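Local coordinates for acinetobacter secreted protease CpaA (PDB 6O38), which is probably a zinc-dependent protease, exported through type II secretion and bound in this structure to its chaperone CpaB, at residues S146-S152 against F165-S171; K156-L160 against L181-P186; P227-N231 against M270-D274; D232-I236 against Y541-V547. One frame throughout, in Å; residues are numbered along the deposited sequence.

Contact 1: S146-S152 against F165-S171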
loop_
_atom_site.group_PDB
_atom_site.type_symbol
_atom_site.label_atom_id
_atom_site.label_comp_id
_atom_site.label_asym_id
_atom_site.label_seq_id
_atom_site.Cartn_x
_atom_site.Cartn_y
_atom_site.Cartn_z
ATOM N N SER A 146 -12.869 19.163 -20.000
ATOM C CA SER A 146 -13.001 19.958 -21.212
ATOM C C SER A 146 -13.847 19.210 -22.231
ATOM O O SER A 146 -13.649 18.010 -22.446
ATOM C CB SER A 146 -11.630 20.289 -21.810
ATOM O OG SER A 146 -11.763 20.928 -23.068
ATOM N N THR A 147 -14.789 19.922 -22.848
ATOM C CA THR A 147 -15.545 19.415 -23.986
ATOM C C THR A 147 -15.248 20.194 -25.259
ATOM O O THR A 147 -15.882 19.947 -26.290
ATOM C CB THR A 147 -17.048 19.448 -23.692
ATOM O OG1 THR A 147 -17.504 20.807 -23.666
ATOM C CG2 THR A 147 -17.347 18.788 -22.353
ATOM N N ALA A 148 -14.301 21.127 -25.209
ATOM C CA ALA A 148 -13.970 21.937 -26.369
ATOM C C ALA A 148 -13.216 21.113 -27.408
ATOM O O ALA A 148 -12.587 20.096 -27.103
ATOM C CB ALA A 148 -13.133 23.149 -25.956
ATOM N N SER A 149 -13.285 21.572 -28.658
ATOM C CA SER A 149 -12.611 20.890 -29.755
ATOM C C SER A 149 -11.180 21.366 -29.958
ATOM O O SER A 149 -10.384 20.643 -30.570
ATOM C CB SER A 149 -13.398 21.077 -31.056
ATOM O OG SER A 149 -13.466 22.446 -31.418
ATOM N N VAL A 150 -10.834 22.552 -29.466
ATOM C CA VAL A 150 -9.460 23.038 -29.470
ATOM C C VAL A 150 -8.880 22.802 -28.082
ATOM O O VAL A 150 -9.530 23.100 -27.070
ATOM C CB VAL A 150 -9.391 24.522 -29.875
ATOM C CG1 VAL A 150 -8.436 25.298 -28.980
ATOM C CG2 VAL A 150 -8.982 24.652 -31.336
ATOM N N SER A 151 -7.674 22.248 -28.030
ATOM C CA SER A 151 -7.096 21.811 -26.770
ATOM C C SER A 151 -6.529 22.988 -25.979
ATOM O O SER A 151 -6.227 24.056 -26.521
ATOM C CB SER A 151 -6.003 20.770 -27.013
ATOM O OG SER A 151 -4.870 21.355 -27.629
ATOM N N SER A 152 -6.391 22.774 -24.673
ATOM C CA SER A 152 -5.802 23.747 -23.761
ATOM C C SER A 152 -4.976 22.979 -22.733
ATOM O O SER A 152 -4.799 21.761 -22.839
ATOM C CB SER A 152 -6.888 24.614 -23.111
ATOM O OG SER A 152 -8.013 23.837 -22.738
ATOM N N PHE A 165 -0.435 18.001 -18.498
ATOM C CA PHE A 165 -1.834 18.281 -18.171
ATOM C C PHE A 165 -2.476 19.093 -19.298
ATOM O O PHE A 165 -2.833 20.264 -19.152
ATOM C CB PHE A 165 -1.944 19.004 -16.835
ATOM C CG PHE A 165 -1.620 18.143 -15.648
ATOM C CD1 PHE A 165 -2.490 17.145 -15.243
ATOM C CD2 PHE A 165 -0.452 18.339 -14.930
ATOM C CE1 PHE A 165 -2.196 16.349 -14.152
ATOM C CE2 PHE A 165 -0.155 17.551 -13.834
ATOM C CZ PHE A 165 -1.028 16.554 -13.445
ATOM N N THR A 166 -2.623 18.440 -20.446
ATOM C CA THR A 166 -3.327 19.032 -21.572
ATOM C C THR A 166 -4.784 18.589 -21.559
ATOM O O THR A 166 -5.113 17.479 -21.134
ATOM C CB THR A 166 -2.671 18.639 -22.898
ATOM O OG1 THR A 166 -2.467 17.222 -22.936
ATOM C CG2 THR A 166 -1.329 19.342 -23.057
ATOM N N LEU A 167 -5.658 19.470 -22.038
ATOM C CA LEU A 167 -7.101 19.270 -21.959
ATOM C C LEU A 167 -7.684 19.275 -23.365
ATOM O O LEU A 167 -7.752 20.327 -24.010
ATOM C CB LEU A 167 -7.750 20.354 -21.099
ATOM C CG LEU A 167 -7.388 20.352 -19.615
ATOM C CD1 LEU A 167 -7.559 21.739 -19.020
ATOM C CD2 LEU A 167 -8.241 19.339 -18.869
ATOM N N LYS A 168 -8.107 18.107 -23.835
ATOM C CA LYS A 168 -8.863 17.971 -25.069
ATOM C C LYS A 168 -10.274 17.485 -24.739
ATOM O O LYS A 168 -10.624 17.262 -23.574
ATOM C CB LYS A 168 -8.158 17.023 -26.042
ATOM C CG LYS A 168 -8.263 15.551 -25.679
ATOM C CD LYS A 168 -7.661 14.674 -26.770
ATOM C CE LYS A 168 -7.723 13.200 -26.404
ATOM N NZ LYS A 168 -6.746 12.836 -25.345
ATOM N N ASN A 169 -11.095 17.337 -25.779
ATOM C CA ASN A 169 -12.448 16.819 -25.610
ATOM C C ASN A 169 -12.423 15.435 -24.973
ATOM O O ASN A 169 -11.944 14.471 -25.580
ATOM C CB ASN A 169 -13.178 16.774 -26.955
ATOM C CG ASN A 169 -14.641 16.392 -26.813
ATOM O OD1 ASN A 169 -15.221 16.499 -25.733
ATOM N ND2 ASN A 169 -15.244 15.945 -27.910
ATOM N N GLY A 170 -12.938 15.330 -23.749
ATOM C CA GLY A 170 -12.966 14.083 -23.010
ATOM C C GLY A 170 -11.961 13.988 -21.883
ATOM O O GLY A 170 -12.022 13.026 -21.105
ATOM N N SER A 171 -11.041 14.942 -21.766
ATOM C CA SER A 171 -10.063 14.916 -20.689
ATOM C C SER A 171 -10.736 15.187 -19.347
ATOM O O SER A 171 -11.717 15.930 -19.256
ATOM C CB SER A 171 -8.961 15.944 -20.942
ATOM O OG SER A 171 -8.244 15.640 -22.125
#

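Contact 2: K156-L160 against L181-P186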
loop_
_atom_site.group_PDB
_atom_site.type_symbol
_atom_site.label_atom_id
_atom_site.label_comp_id
_atom_site.label_asym_id
_atom_site.label_seq_id
_atom_site.Cartn_x
_atom_site.Cartn_y
_atom_site.Cartn_z
ATOM N N LYS A 156 1.357 24.953 -14.656
ATOM C CA LYS A 156 2.037 23.933 -13.871
ATOM C C LYS A 156 2.744 24.489 -12.641
ATOM O O LYS A 156 3.359 23.715 -11.902
ATOM C CB LYS A 156 3.046 23.190 -14.753
ATOM C CG LYS A 156 2.462 22.707 -16.072
ATOM C CD LYS A 156 3.382 21.716 -16.760
ATOM C CE LYS A 156 3.140 21.683 -18.259
ATOM N NZ LYS A 156 4.154 20.847 -18.961
ATOM N N THR A 157 2.678 25.803 -12.412
ATOM C CA THR A 157 3.440 26.415 -11.325
ATOM C C THR A 157 3.069 25.814 -9.974
ATOM O O THR A 157 3.945 25.408 -9.201
ATOM C CB THR A 157 3.223 27.930 -11.318
ATOM O OG1 THR A 157 3.715 28.490 -12.541
ATOM C CG2 THR A 157 3.957 28.564 -10.145
ATOM N N ASN A 158 1.772 25.745 -9.671
ATOM C CA ASN A 158 1.303 25.262 -8.380
ATOM C C ASN A 158 0.868 23.802 -8.422
ATOM O O ASN A 158 0.135 23.354 -7.533
ATOM C CB ASN A 158 0.162 26.144 -7.868
ATOM C CG ASN A 158 -0.992 26.241 -8.849
ATOM O OD1 ASN A 158 -0.983 25.613 -9.907
ATOM N ND2 ASN A 158 -1.997 27.035 -8.498
ATOM N N LEU A 159 1.299 23.054 -9.432
ATOM C CA LEU A 159 1.046 21.624 -9.493
ATOM C C LEU A 159 2.221 20.862 -8.893
ATOM O O LEU A 159 3.368 21.314 -8.944
ATOM C CB LEU A 159 0.805 21.177 -10.936
ATOM C CG LEU A 159 -0.302 21.924 -11.682
ATOM C CD1 LEU A 159 -0.515 21.337 -13.068
ATOM C CD2 LEU A 159 -1.598 21.906 -10.886
ATOM N N LEU A 160 1.918 19.702 -8.304
ATOM C CA LEU A 160 2.955 18.907 -7.651
ATOM C C LEU A 160 4.072 18.544 -8.623
ATOM O O LEU A 160 5.256 18.636 -8.282
ATOM C CB LEU A 160 2.344 17.648 -7.038
ATOM C CG LEU A 160 3.319 16.710 -6.324
ATOM C CD1 LEU A 160 3.850 17.353 -5.053
ATOM C CD2 LEU A 160 2.655 15.376 -6.019
ATOM N N LEU A 181 1.895 21.347 1.305
ATOM C CA LEU A 181 2.776 21.430 0.150
ATOM C C LEU A 181 2.588 22.698 -0.667
ATOM O O LEU A 181 3.460 23.022 -1.479
ATOM C CB LEU A 181 2.563 20.223 -0.776
ATOM C CG LEU A 181 2.943 18.837 -0.255
ATOM C CD1 LEU A 181 2.538 17.770 -1.259
ATOM C CD2 LEU A 181 4.433 18.766 0.030
ATOM N N GLY A 182 1.491 23.421 -0.465
ATOM C CA GLY A 182 1.147 24.529 -1.344
ATOM C C GLY A 182 1.049 24.117 -2.796
ATOM O O GLY A 182 1.428 24.887 -3.687
ATOM N N LYS A 183 0.540 22.914 -3.054
ATOM C CA LYS A 183 0.501 22.354 -4.397
ATOM C C LYS A 183 -0.818 21.630 -4.616
ATOM O O LYS A 183 -1.363 21.022 -3.691
ATOM C CB LYS A 183 1.664 21.380 -4.629
ATOM C CG LYS A 183 3.034 22.033 -4.678
ATOM C CD LYS A 183 3.129 23.025 -5.822
ATOM C CE LYS A 183 4.508 23.658 -5.887
ATOM N NZ LYS A 183 5.315 23.092 -7.001
ATOM N N TRP A 184 -1.324 21.702 -5.844
ATOM C CA TRP A 184 -2.429 20.852 -6.265
ATOM C C TRP A 184 -1.881 19.475 -6.615
ATOM O O TRP A 184 -0.985 19.353 -7.457
ATOM C CB TRP A 184 -3.157 21.467 -7.458
ATOM C CG TRP A 184 -3.916 22.713 -7.125
ATOM C CD1 TRP A 184 -3.459 23.996 -7.196
ATOM C CD2 TRP A 184 -5.273 22.796 -6.673
ATOM N NE1 TRP A 184 -4.445 24.872 -6.814
ATOM C CE2 TRP A 184 -5.569 24.160 -6.488
ATOM C CE3 TRP A 184 -6.266 21.847 -6.405
ATOM C CZ2 TRP A 184 -6.816 24.601 -6.048
ATOM C CZ3 TRP A 184 -7.503 22.287 -5.969
ATOM C CH2 TRP A 184 -7.767 23.651 -5.795
ATOM N N VAL A 185 -2.410 18.445 -5.975
ATOM C CA VAL A 185 -1.917 17.076 -6.111
ATOM C C VAL A 185 -2.938 16.278 -6.909
ATOM O O VAL A 185 -4.126 16.295 -6.565
ATOM C CB VAL A 185 -1.666 16.421 -4.740
ATOM C CG1 VAL A 185 -1.295 14.962 -4.911
ATOM C CG2 VAL A 185 -0.572 17.167 -3.992
ATOM N N PRO A 186 -2.531 15.579 -7.969
ATOM C CA PRO A 186 -3.491 14.777 -8.739
ATOM C C PRO A 186 -3.990 13.591 -7.926
ATOM O O PRO A 186 -3.200 12.824 -7.371
ATOM C CB PRO A 186 -2.685 14.321 -9.964
ATOM C CG PRO A 186 -1.433 15.148 -9.965
ATOM C CD PRO A 186 -1.179 15.545 -8.548
#

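Contact 3: P227-N231 against M270-D274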
loop_
_atom_site.group_PDB
_atom_site.type_symbol
_atom_site.label_atom_id
_atom_site.label_comp_id
_atom_site.label_asym_id
_atom_site.label_seq_id
_atom_site.Cartn_x
_atom_site.Cartn_y
_atom_site.Cartn_z
ATOM N N PRO A 227 8.538 6.250 -25.377
ATOM C CA PRO A 227 9.112 7.511 -25.861
ATOM C C PRO A 227 10.461 7.792 -25.216
ATOM O O PRO A 227 10.763 7.320 -24.118
ATOM C CB PRO A 227 8.069 8.559 -25.450
ATOM C CG PRO A 227 6.799 7.798 -25.323
ATOM C CD PRO A 227 7.186 6.438 -24.824
ATOM N N THR A 228 11.279 8.575 -25.921
ATOM C CA THR A 228 12.593 8.937 -25.410
ATOM C C THR A 228 12.513 9.993 -24.319
ATOM O O THR A 228 13.426 10.087 -23.491
ATOM C CB THR A 228 13.468 9.468 -26.545
ATOM O OG1 THR A 228 12.630 10.033 -27.559
ATOM C CG2 THR A 228 14.253 8.331 -27.170
ATOM N N THR A 229 11.438 10.777 -24.298
ATOM C CA THR A 229 11.284 11.865 -23.348
ATOM C C THR A 229 9.801 12.121 -23.125
ATOM O O THR A 229 8.954 11.754 -23.943
ATOM C CB THR A 229 11.976 13.144 -23.837
ATOM O OG1 THR A 229 12.003 14.111 -22.781
ATOM C CG2 THR A 229 11.238 13.727 -25.036
ATOM N N ALA A 230 9.500 12.744 -21.992
ATOM C CA ALA A 230 8.140 13.139 -21.648
ATOM C C ALA A 230 8.226 14.263 -20.623
ATOM O O ALA A 230 9.313 14.760 -20.312
ATOM C CB ALA A 230 7.336 11.942 -21.129
ATOM N N ASN A 231 7.076 14.676 -20.105
ATOM C CA ASN A 231 7.046 15.615 -18.998
ATOM C C ASN A 231 7.184 14.864 -17.677
ATOM O O ASN A 231 6.936 13.659 -17.591
ATOM C CB ASN A 231 5.759 16.437 -19.016
ATOM C CG ASN A 231 5.749 17.473 -20.123
ATOM O OD1 ASN A 231 6.731 18.186 -20.330
ATOM N ND2 ASN A 231 4.639 17.558 -20.845
HETATM N N MSE A 270 7.004 5.431 -15.262
HETATM C CA MSE A 270 6.896 6.827 -14.861
HETATM C C MSE A 270 8.155 7.589 -15.247
HETATM O O MSE A 270 9.261 7.208 -14.864
HETATM C CB MSE A 270 6.654 6.937 -13.356
HETATM C CG MSE A 270 6.505 8.363 -12.858
HETATM SE SE MSE A 270 6.520 8.464 -10.914
HETATM C CE MSE A 270 8.340 7.840 -10.596
ATOM N N TYR A 271 7.985 8.669 -16.001
ATOM C CA TYR A 271 9.124 9.440 -16.477
ATOM C C TYR A 271 9.670 10.329 -15.369
ATOM O O TYR A 271 8.914 10.893 -14.571
ATOM C CB TYR A 271 8.735 10.289 -17.687
ATOM C CG TYR A 271 9.924 10.852 -18.428
ATOM C CD1 TYR A 271 10.698 10.042 -19.250
ATOM C CD2 TYR A 271 10.281 12.188 -18.302
ATOM C CE1 TYR A 271 11.789 10.547 -19.928
ATOM C CE2 TYR A 271 11.371 12.702 -18.977
ATOM C CZ TYR A 271 12.121 11.877 -19.790
ATOM O OH TYR A 271 13.208 12.382 -20.465
ATOM N N VAL A 272 10.995 10.449 -15.323
ATOM C CA VAL A 272 11.694 11.225 -14.308
ATOM C C VAL A 272 12.574 12.226 -15.046
ATOM O O VAL A 272 13.570 11.840 -15.670
ATOM C CB VAL A 272 12.530 10.339 -13.373
ATOM C CG1 VAL A 272 13.131 11.165 -12.255
ATOM C CG2 VAL A 272 11.681 9.209 -12.805
ATOM N N SER A 273 12.205 13.509 -14.980
ATOM C CA SER A 273 12.852 14.517 -15.816
ATOM C C SER A 273 14.324 14.690 -15.455
ATOM O O SER A 273 15.191 14.688 -16.337
ATOM C CB SER A 273 12.110 15.849 -15.695
ATOM O OG SER A 273 10.880 15.807 -16.396
ATOM N N ASP A 274 14.625 14.861 -14.165
ATOM C CA ASP A 274 16.005 15.111 -13.757
ATOM C C ASP A 274 16.931 13.951 -14.106
ATOM O O ASP A 274 18.144 14.158 -14.231
ATOM C CB ASP A 274 16.073 15.435 -12.259
ATOM C CG ASP A 274 15.471 14.350 -11.384
ATOM O OD1 ASP A 274 15.431 13.177 -11.803
ATOM O OD2 ASP A 274 15.031 14.679 -10.263
HETATM O O HOH W 1 15.441 11.449 -22.105
HETATM O O HOH W 2 10.924 16.399 -19.291
#

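Contact 4: D232-I236 against Y541-V547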
loop_
_atom_site.group_PDB
_atom_site.type_symbol
_atom_site.label_atom_id
_atom_site.label_comp_id
_atom_site.label_asym_id
_atom_site.label_seq_id
_atom_site.Cartn_x
_atom_site.Cartn_y
_atom_site.Cartn_z
ATOM N N ASP A 232 7.605 15.596 -16.648
ATOM C CA ASP A 232 7.904 14.985 -15.359
ATOM C C ASP A 232 6.686 14.257 -14.803
ATOM O O ASP A 232 5.597 14.828 -14.699
ATOM C CB ASP A 232 8.385 16.051 -14.373
ATOM C CG ASP A 232 9.231 15.473 -13.255
ATOM O OD1 ASP A 232 9.632 14.293 -13.360
ATOM O OD2 ASP A 232 9.502 16.199 -12.275
ATOM N N ARG A 233 6.876 12.975 -14.478
ATOM C CA ARG A 233 5.888 12.116 -13.825
ATOM C C ARG A 233 4.744 11.703 -14.744
ATOM O O ARG A 233 3.700 11.252 -14.262
ATOM C CB ARG A 233 5.328 12.760 -12.550
ATOM C CG ARG A 233 6.031 12.324 -11.272
ATOM C CD ARG A 233 7.534 12.527 -11.363
ATOM N NE ARG A 233 8.216 12.141 -10.132
ATOM C CZ ARG A 233 9.464 12.487 -9.832
ATOM N NH1 ARG A 233 10.169 13.229 -10.675
ATOM N NH2 ARG A 233 10.006 12.091 -8.688
ATOM N N ASP A 234 4.901 11.848 -16.058
ATOM C CA ASP A 234 3.966 11.212 -16.975
ATOM C C ASP A 234 4.056 9.698 -16.830
ATOM O O ASP A 234 5.123 9.140 -16.563
ATOM C CB ASP A 234 4.250 11.624 -18.420
ATOM C CG ASP A 234 3.852 13.058 -18.707
ATOM O OD1 ASP A 234 3.010 13.605 -17.965
ATOM O OD2 ASP A 234 4.372 13.634 -19.685
ATOM N N ARG A 235 2.921 9.025 -17.008
ATOM C CA ARG A 235 2.844 7.593 -16.767
ATOM C C ARG A 235 2.298 6.867 -17.985
ATOM O O ARG A 235 1.405 7.369 -18.675
ATOM C CB ARG A 235 1.976 7.280 -15.543
ATOM C CG ARG A 235 2.633 7.645 -14.226
ATOM C CD ARG A 235 1.868 7.087 -13.042
ATOM N NE ARG A 235 2.513 7.429 -11.777
ATOM C CZ ARG A 235 2.321 6.772 -10.638
ATOM N NH1 ARG A 235 1.501 5.731 -10.601
ATOM N NH2 ARG A 235 2.952 7.154 -9.537
ATOM N N ILE A 236 2.846 5.682 -18.241
ATOM C CA ILE A 236 2.388 4.800 -19.307
ATOM C C ILE A 236 2.084 3.442 -18.692
ATOM O O ILE A 236 2.960 2.829 -18.070
ATOM C CB ILE A 236 3.426 4.658 -20.434
ATOM C CG1 ILE A 236 3.584 5.978 -21.189
ATOM C CG2 ILE A 236 3.035 3.537 -21.385
ATOM C CD1 ILE A 236 4.601 5.913 -22.305
ATOM N N TYR A 541 10.231 5.489 -5.324
ATOM C CA TYR A 541 9.251 6.535 -5.575
ATOM C C TYR A 541 7.906 6.145 -4.980
ATOM O O TYR A 541 7.544 4.965 -4.959
ATOM C CB TYR A 541 9.113 6.808 -7.077
ATOM C CG TYR A 541 10.404 7.256 -7.723
ATOM C CD1 TYR A 541 11.335 6.330 -8.179
ATOM C CD2 TYR A 541 10.699 8.605 -7.867
ATOM C CE1 TYR A 541 12.519 6.735 -8.762
ATOM C CE2 TYR A 541 11.882 9.020 -8.450
ATOM C CZ TYR A 541 12.787 8.080 -8.896
ATOM O OH TYR A 541 13.966 8.487 -9.477
ATOM N N ASN A 542 7.181 7.145 -4.485
ATOM C CA ASN A 542 5.831 6.962 -3.979
ATOM C C ASN A 542 4.959 6.314 -5.054
ATOM O O ASN A 542 4.833 6.868 -6.156
ATOM C CB ASN A 542 5.244 8.307 -3.551
ATOM C CG ASN A 542 3.940 8.166 -2.782
ATOM O OD1 ASN A 542 3.017 7.472 -3.209
ATOM N ND2 ASN A 542 3.861 8.831 -1.634
ATOM N N PRO A 543 4.359 5.150 -4.781
ATOM C CA PRO A 543 3.627 4.437 -5.845
ATOM C C PRO A 543 2.501 5.245 -6.468
ATOM O O PRO A 543 2.315 5.196 -7.690
ATOM C CB PRO A 543 3.100 3.192 -5.118
ATOM C CG PRO A 543 4.057 2.987 -3.988
ATOM C CD PRO A 543 4.424 4.370 -3.534
ATOM N N LYS A 544 1.745 5.993 -5.666
ATOM C CA LYS A 544 0.606 6.743 -6.181
ATOM C C LYS A 544 0.993 8.117 -6.720
ATOM O O LYS A 544 0.542 8.511 -7.800
ATOM C CB LYS A 544 -0.455 6.899 -5.087
ATOM C CG LYS A 544 -1.642 7.753 -5.503
ATOM C CD LYS A 544 -2.802 7.623 -4.531
ATOM C CE LYS A 544 -4.051 8.288 -5.089
ATOM N NZ LYS A 544 -4.231 8.007 -6.540
ATOM N N TYR A 545 1.823 8.857 -5.986
ATOM C CA TYR A 545 2.075 10.253 -6.312
ATOM C C TYR A 545 3.408 10.492 -7.009
ATOM O O TYR A 545 3.593 11.561 -7.602
ATOM C CB TYR A 545 1.996 11.104 -5.041
ATOM C CG TYR A 545 0.662 10.971 -4.342
ATOM C CD1 TYR A 545 -0.473 11.586 -4.851
ATOM C CD2 TYR A 545 0.534 10.217 -3.183
ATOM C CE1 TYR A 545 -1.697 11.461 -4.221
ATOM C CE2 TYR A 545 -0.685 10.086 -2.545
ATOM C CZ TYR A 545 -1.797 10.712 -3.069
ATOM O OH TYR A 545 -3.014 10.586 -2.438
ATOM N N GLY A 546 4.335 9.538 -6.953
ATOM C CA GLY A 546 5.593 9.663 -7.655
ATOM C C GLY A 546 6.672 10.434 -6.930
ATOM O O GLY A 546 7.736 10.673 -7.515
ATOM N N VAL A 547 6.435 10.842 -5.683
ATOM C CA VAL A 547 7.445 11.568 -4.925
ATOM C C VAL A 547 8.632 10.654 -4.656
ATOM O O VAL A 547 8.472 9.519 -4.189
ATOM C CB VAL A 547 6.850 12.109 -3.616
ATOM C CG1 VAL A 547 7.924 12.791 -2.782
ATOM C CG2 VAL A 547 5.706 13.067 -3.911
#

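Contact 1: S146-S152 against F165-S171
Ser152 and Leu167 form an antiparallel hydrogen-bonded pair in the small mixed sheet of an StcE-type beta-sandwich domain, in which strand 166-167 is one of the two edge strands within this chain. Ser152 N donates to Leu167 O at 2.9 Å, and Leu167 N donates back to Ser152 O. The Leu167 carbonyl is also approached by Ser151 CA, a CA-H...O contact. On the face of the pair that carries the side chains of Ser152 and Leu167, Ser146 CB adds to the packing, 3.9 Å from Leu167 CB, and Ile121 of strand 116-121 lies against all three residues.

A second connection lies where the two loops turn. Gly170 N donates to Ser146 O at 3.1 Å from within a type II turn spanning Lys168 to Ser171, and the positive phi of Gly170 (106°) suits that turn. The turn is fastened from inside by Ser171, whose N bonds to Lys168 O and whose OG accepts from Lys168 N at 3.0 Å. Asn169, at its corner, swings CG away from its own N (chi1 -173°) and lays its amide alongside the Thr147 backbone: CB packs against Ala148 O, and OD1 rests 3.4 Å from Thr147 CA.

Contact 2: K156-L160 against L181-P186
Trp184 takes part in two backbone hydrogen bonds with the loop 156-160, the single bridge that ties this loop to strand 183-195 of the beta-sandwich domain. Trp184 N donates to Asn158 O at 2.8 Å, and Leu160 N donates to Trp184 O at 3.0 Å, so the strand residue is gripped by both its N and its O. The loop makes a type I turn from Lys156 to Leu159.

Lys183 supplies the side-chain polar contacts. Its chain folds back at chi2 (-62°), running CD across the Asn158 peptide and bringing NZ 3.3 Å from Leu159 O, which it meets from above the carbonyl plane; a weak bond of NZ to Thr157 O lies beside it. Lys183 and the preceding Gly182 face Tyr178 in a G1 bulge.

Among the flat groups, Asn158 lies side by side with Trp184, its ND2 at the indole edge 3.6 Å from CD1 and the two planes 70° apart. ND2 bonds to Leu132 O and Ser134 OG, while Trp184 NE1 bonds to Pro133 O.

Apolar packing falls to the leucines. Leu159 CD2 touches Trp184 CB, and Leu160, with CG anti to its N (chi1 180°), spreads its branches so that CD1 reaches Leu181 CD1 at 4.0 Å and CD2 lies beside Val185 CG1.

Asn158 O and Leu159 O thus accept from strand donors, Thr157 O more weakly, and the buried Asn158 amide and Trp184 indole N-H both find acceptors in the 132-134 loop, which should fix the rotation of both groups.

Contact 3: P227-N231 against M270-D274
Tyr271 lays its ring over the extended backbone of Thr229 and Ala230. Ala230 N sits 3.4 Å above the ring plane, over its centre, and Thr229 C lies over the same face nearer the rim. Ala230 CB completes the layer with a CH-pi contact, 4.2 Å from the Tyr271 ring centroid and 24° off the normal. The Tyr271 side chain leaves its strand with CG anti to N (chi1 -166°), which lays the ring along the loop backbone.

The hydroxyl at the end of the ring is held twice. Thr229 OG1 donates to Tyr271 OH at 3.1 Å; Tyr271 OH in turn donates to a water at 2.9 Å that itself donates to Thr228 O. A second water links Ala230 O, to which it donates, with Ser273 OG, 3.0 Å from that water, so bridging the loop and the residue just after the strand. Thr229 also touches a crystal neighbour, and its exact pose may owe something to that.

The contact lies at the surface of a beta-sandwich domain, where the loop leading into strand 235-240 folds over strand 266-272. From strand 277-288, Trp278 meets Tyr271 edge-to-face, packs on Ala230 and bonds through NE1 to Pro227 O, while strand 235-240, antiparallel to strand 266-272 as strand 277-288 is on its other edge, touches Pro227 through Ile236.

Contact 4: D232-I236 against Y541-V547
The Asx turn that opens at Asn542 belongs to a loop in the C-terminal part of the chain, and Arg233 and Arg235 of a beta-sandwich domain reach into this loop to take hold of its carbonyls. Arg235, extended from CG to NE, grips Pro543 O end-on: NH1 at 3.1 Å and NH2 at 2.8 Å share the one oxygen, which lies close to the guanidinium plane. Lys544 O lies over a face of that group without being bonded to it. Arg233 works differently. Its chain bends at chi2 (53°) and offers NE and NH2 side-on to Gly546 O, at 3.0 Å and 2.9 Å, again nearly in the guanidinium plane. The same NH2 stands at the edge of the Tyr541 ring, 3.6 Å from CE2, with guanidinium and ring planes 75° apart.

Each guanidinium also meets a carboxylate, which probably balances its charge. Arg233 NH1 makes a salt bridge to Asp232 OD1 at 2.9 Å, separate from the nitrogens that hold the loop, whereas Arg235 NH1 serves both Glu268 and Pro543 O. Within the loop, Asn542 OD1 accepts from Lys544 N, its ND2 bonds to Leu522 O, and Gly546 N bonds back to Asn542 O.

Lys544 packs on Glu146 of the chaperone CpaB. Along the chain the loop comes after helix 496-504, which carries the zinc ligands His498 and His502, and before helix 557-569. It lies against strand 235-240, its neighbour 266-272 and, beyond that, 277-288, with Tyr541 touching the selenomethionine Met270, Val272 and Gln279.

Overall arrangement
Contacts 1 and 2 belong to one beta-sandwich domain, with alternating segments and centres about 20 Å apart; Phe165 of contact 1 packs on Leu159 and Pro186 of contact 2. Contact 3 follows in the next such domain, and contact 4, whose centre is about 11 Å from that of contact 3, ties that domain to a loop more than 300 residues on. Strands 235-240 and 266-272, neighbours in the same sheet, join contacts 3 and 4. Contact 2 reaches contact 4, about 14 Å away between centres, where Val185 packs on Tyr545. The loop 541-547 thus touches both sandwich domains and links them to the C-terminal part of the chain, which probably includes the protease.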